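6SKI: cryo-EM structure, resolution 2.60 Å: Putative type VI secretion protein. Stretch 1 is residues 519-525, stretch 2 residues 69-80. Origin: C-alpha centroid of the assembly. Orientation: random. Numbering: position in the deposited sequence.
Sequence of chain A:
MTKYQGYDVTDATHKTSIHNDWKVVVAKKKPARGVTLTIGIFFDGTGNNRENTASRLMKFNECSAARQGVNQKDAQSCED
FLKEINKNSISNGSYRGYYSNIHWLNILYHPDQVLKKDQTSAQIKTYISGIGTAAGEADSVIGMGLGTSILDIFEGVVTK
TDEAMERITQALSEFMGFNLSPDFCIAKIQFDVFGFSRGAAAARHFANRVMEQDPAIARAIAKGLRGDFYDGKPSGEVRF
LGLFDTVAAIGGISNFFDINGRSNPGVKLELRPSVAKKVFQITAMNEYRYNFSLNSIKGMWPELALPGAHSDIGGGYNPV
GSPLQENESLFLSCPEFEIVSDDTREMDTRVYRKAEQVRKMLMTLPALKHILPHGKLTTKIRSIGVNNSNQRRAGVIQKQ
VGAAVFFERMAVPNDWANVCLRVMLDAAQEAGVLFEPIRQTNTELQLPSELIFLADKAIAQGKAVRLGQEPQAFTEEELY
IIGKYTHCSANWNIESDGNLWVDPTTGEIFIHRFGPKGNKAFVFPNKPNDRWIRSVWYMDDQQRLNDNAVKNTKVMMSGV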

# COMPACT_ATOMS: atom_id res chain seq x y z
N ASN A 519 -3.01 -3.92 -32.80
CA ASN A 519 -2.36 -2.62 -32.67
C ASN A 519 -1.62 -2.54 -31.34
O ASN A 519 -1.77 -3.39 -30.46
CB ASN A 519 -3.39 -1.49 -32.75
CG ASN A 519 -4.22 -1.38 -31.48
OD1 ASN A 519 -4.54 -2.38 -30.85
ND2 ASN A 519 -4.55 -0.15 -31.11
N LYS A 520 -0.81 -1.49 -31.20
CA LYS A 520 -0.13 -1.19 -29.95
C LYS A 520 -0.47 0.23 -29.53
O LYS A 520 -0.34 1.17 -30.31
CB LYS A 520 1.38 -1.36 -30.10
CG LYS A 520 1.89 -2.69 -29.58
CD LYS A 520 3.40 -2.72 -29.49
CE LYS A 520 4.03 -2.30 -30.80
NZ LYS A 520 5.49 -2.58 -30.82
N ALA A 521 -0.91 0.37 -28.28
CA ALA A 521 -1.17 1.66 -27.67
C ALA A 521 -0.03 1.97 -26.71
O ALA A 521 0.40 1.11 -25.95
CB ALA A 521 -2.51 1.67 -26.92
N PHE A 522 0.44 3.21 -26.75
CA PHE A 522 1.69 3.59 -26.11
C PHE A 522 1.43 4.56 -24.97
O PHE A 522 0.68 5.53 -25.12
CB PHE A 522 2.64 4.21 -27.13
CG PHE A 522 3.24 3.22 -28.08
CD1 PHE A 522 2.74 3.07 -29.35
CD2 PHE A 522 4.30 2.43 -27.68
CE1 PHE A 522 3.28 2.15 -30.22
CE2 PHE A 522 4.85 1.51 -28.55
CZ PHE A 522 4.34 1.37 -29.81
N VAL A 523 2.04 4.28 -23.82
CA VAL A 523 1.90 5.08 -22.61
C VAL A 523 3.29 5.40 -22.09
O VAL A 523 4.23 4.63 -22.27
CB VAL A 523 1.07 4.34 -21.55
CG1 VAL A 523 1.74 3.03 -21.17
CG2 VAL A 523 0.85 5.20 -20.32
N PHE A 524 3.42 6.57 -21.46
CA PHE A 524 4.59 6.83 -20.64
C PHE A 524 4.18 6.60 -19.19
O PHE A 524 3.69 7.53 -18.53
CB PHE A 524 5.11 8.24 -20.86
CG PHE A 524 5.57 8.50 -22.26
CD1 PHE A 524 6.81 8.07 -22.68
CD2 PHE A 524 4.76 9.17 -23.15
CE1 PHE A 524 7.23 8.30 -23.97
CE2 PHE A 524 5.17 9.40 -24.44
CZ PHE A 524 6.41 8.97 -24.85
N PRO A 525 4.37 5.39 -18.65
CA PRO A 525 3.79 5.07 -17.34
C PRO A 525 4.43 5.84 -16.21
O PRO A 525 3.74 6.18 -15.24
CB PRO A 525 4.04 3.57 -17.21
CG PRO A 525 4.31 3.11 -18.61
CD PRO A 525 5.07 4.23 -19.21
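Stretch 2 (69-80) GVNQKDAQSCED

A helix that packs on the side of a strand presents one stripe of residues, spaced three or four apart, to the strand residues whose side chains face it. Residues 69-80 of this putative type VI secretion protein illustrate the principle on the short strand 521-523, more than 400 positions away in the same chain. The helix, running from Q72 through D80 and beyond, crosses the strand at 64° between their N-to-C directions, with the axes 9.0 Å apart at closest approach.

The approach begins before the helix. G69 touches nothing in the strand segment, but V70, extended (phi/psi -120/100), has its CA-to-CB bond pointing toward it, and CG2 of V70 lies 3.9 Å from CE2 of F524, at the edge of that ring. N71 then turns the chain into the helix. Its side chain serves as the N-cap: OD1 of N71 accepts from N of D74 at 2.6 Å, satisfying an amide that has no preceding turn to bond to, while its own carbonyl starts the helical ladder with O of N71 accepting from N of A75 at 2.7 Å.

In Q72, in the first turn, the CA-to-CB bond points sideways to the strand segment, yet the end of the side chain comes nearer. NE2 of Q72 donates to O of K520 at 2.9 Å, tying the helix to backbone rather than to a side chain, and OE1 of Q72 rests 3.6 Å from CD1 of F522, near the plane of the ring. K73 points away and D74 is out of reach, in keeping with the helical period.

The stripe returns at A75, where the two backbones come nearest: CA of A75 is 6.4 Å from CA of F522, and CB of A75 lies 3.4 Å from CD1 of F522. The helix backbone also comes close to the aromatic ring here: O of A75 and N of Q76 lie over one face of it. F522, with chi1 in the m well, is covered more by the helix than any other residue of its segment.

Q76 brings the end of its side chain close to F522 and K520. S77 faces elsewhere, its OG donating to O of K73 at 2.8 Å within the helix. One turn beyond A75, E79 closes the contact in an extended t,t conformation: OE2 of E79 forms a salt bridge with NZ of K520 at 2.8 Å, and OE1 of E79 sits 3.7 Å from CE2 of F522, at the ring edge. D80 lies beyond reach.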

# COMPACT_ATOMS: atom_id res chain seq x y z
N GLY A 69 2.21 14.98 -27.21
CA GLY A 69 2.28 15.16 -28.64
C GLY A 69 3.10 14.10 -29.33
O GLY A 69 4.04 14.41 -30.07
N VAL A 70 2.77 12.83 -29.09
CA VAL A 70 3.51 11.70 -29.63
C VAL A 70 2.56 10.88 -30.49
O VAL A 70 1.76 10.09 -29.97
CB VAL A 70 4.13 10.84 -28.52
CG1 VAL A 70 5.01 9.77 -29.12
CG2 VAL A 70 4.91 11.70 -27.55
N ASN A 71 2.64 11.06 -31.80
CA ASN A 71 1.88 10.23 -32.73
C ASN A 71 2.39 8.79 -32.68
O ASN A 71 3.46 8.49 -32.15
CB ASN A 71 1.93 10.83 -34.14
CG ASN A 71 3.27 10.62 -34.84
OD1 ASN A 71 3.76 9.50 -34.96
ND2 ASN A 71 3.85 11.71 -35.30
N GLN A 72 1.59 7.87 -33.24
CA GLN A 72 1.89 6.45 -33.11
C GLN A 72 3.19 6.08 -33.81
O GLN A 72 3.92 5.19 -33.35
CB GLN A 72 0.73 5.62 -33.67
CG GLN A 72 -0.41 5.45 -32.69
CD GLN A 72 -0.24 4.21 -31.83
OE1 GLN A 72 -0.39 4.26 -30.61
NE2 GLN A 72 0.07 3.09 -32.47
N LYS A 73 3.50 6.74 -34.92
CA LYS A 73 4.80 6.54 -35.55
C LYS A 73 5.93 6.99 -34.63
O LYS A 73 6.92 6.28 -34.45
CB LYS A 73 4.86 7.28 -36.88
CG LYS A 73 4.81 6.39 -38.11
CD LYS A 73 5.37 7.10 -39.33
CE LYS A 73 6.73 7.72 -39.05
NZ LYS A 73 7.70 6.74 -38.49
N ASP A 74 5.77 8.17 -34.03
CA ASP A 74 6.77 8.67 -33.09
C ASP A 74 6.84 7.80 -31.84
O ASP A 74 7.91 7.63 -31.26
CB ASP A 74 6.48 10.12 -32.73
CG ASP A 74 7.03 11.10 -33.75
OD1 ASP A 74 7.76 10.66 -34.66
OD2 ASP A 74 6.73 12.30 -33.64
N ALA A 75 5.71 7.25 -31.41
CA ALA A 75 5.72 6.38 -30.24
C ALA A 75 6.45 5.07 -30.53
O ALA A 75 7.23 4.59 -29.70
CB ALA A 75 4.29 6.10 -29.79
N GLN A 76 6.24 4.50 -31.72
CA GLN A 76 6.98 3.30 -32.08
C GLN A 76 8.46 3.61 -32.26
O GLN A 76 9.32 2.78 -31.95
CB GLN A 76 6.40 2.67 -33.34
CG GLN A 76 7.13 1.42 -33.77
CD GLN A 76 6.87 0.25 -32.85
OE1 GLN A 76 7.79 -0.29 -32.24
NE2 GLN A 76 5.61 -0.13 -32.73
N SER A 77 8.79 4.82 -32.73
CA SER A 77 10.18 5.21 -32.81
C SER A 77 10.80 5.39 -31.43
O SER A 77 11.97 5.07 -31.24
CB SER A 77 10.33 6.50 -33.62
OG SER A 77 9.68 6.39 -34.87
N CYS A 78 10.02 5.87 -30.46
CA CYS A 78 10.51 5.95 -29.08
C CYS A 78 10.79 4.56 -28.53
O CYS A 78 11.82 4.33 -27.87
CB CYS A 78 9.49 6.67 -28.20
SG CYS A 78 9.32 8.43 -28.49
N GLU A 79 9.88 3.62 -28.77
CA GLU A 79 10.10 2.24 -28.33
C GLU A 79 11.34 1.65 -28.97
O GLU A 79 12.15 1.00 -28.30
CB GLU A 79 8.88 1.38 -28.65
CG GLU A 79 9.04 -0.07 -28.26
CD GLU A 79 7.73 -0.75 -27.94
OE1 GLU A 79 7.26 -0.63 -26.79
OE2 GLU A 79 7.17 -1.40 -28.85
N ASP A 80 11.52 1.87 -30.28
CA ASP A 80 12.70 1.36 -30.98
C ASP A 80 13.97 1.99 -30.44
O ASP A 80 14.99 1.31 -30.27
CB ASP A 80 12.55 1.61 -32.47
CG ASP A 80 11.73 0.55 -33.17
OD1 ASP A 80 11.18 -0.33 -32.47
OD2 ASP A 80 11.63 0.60 -34.41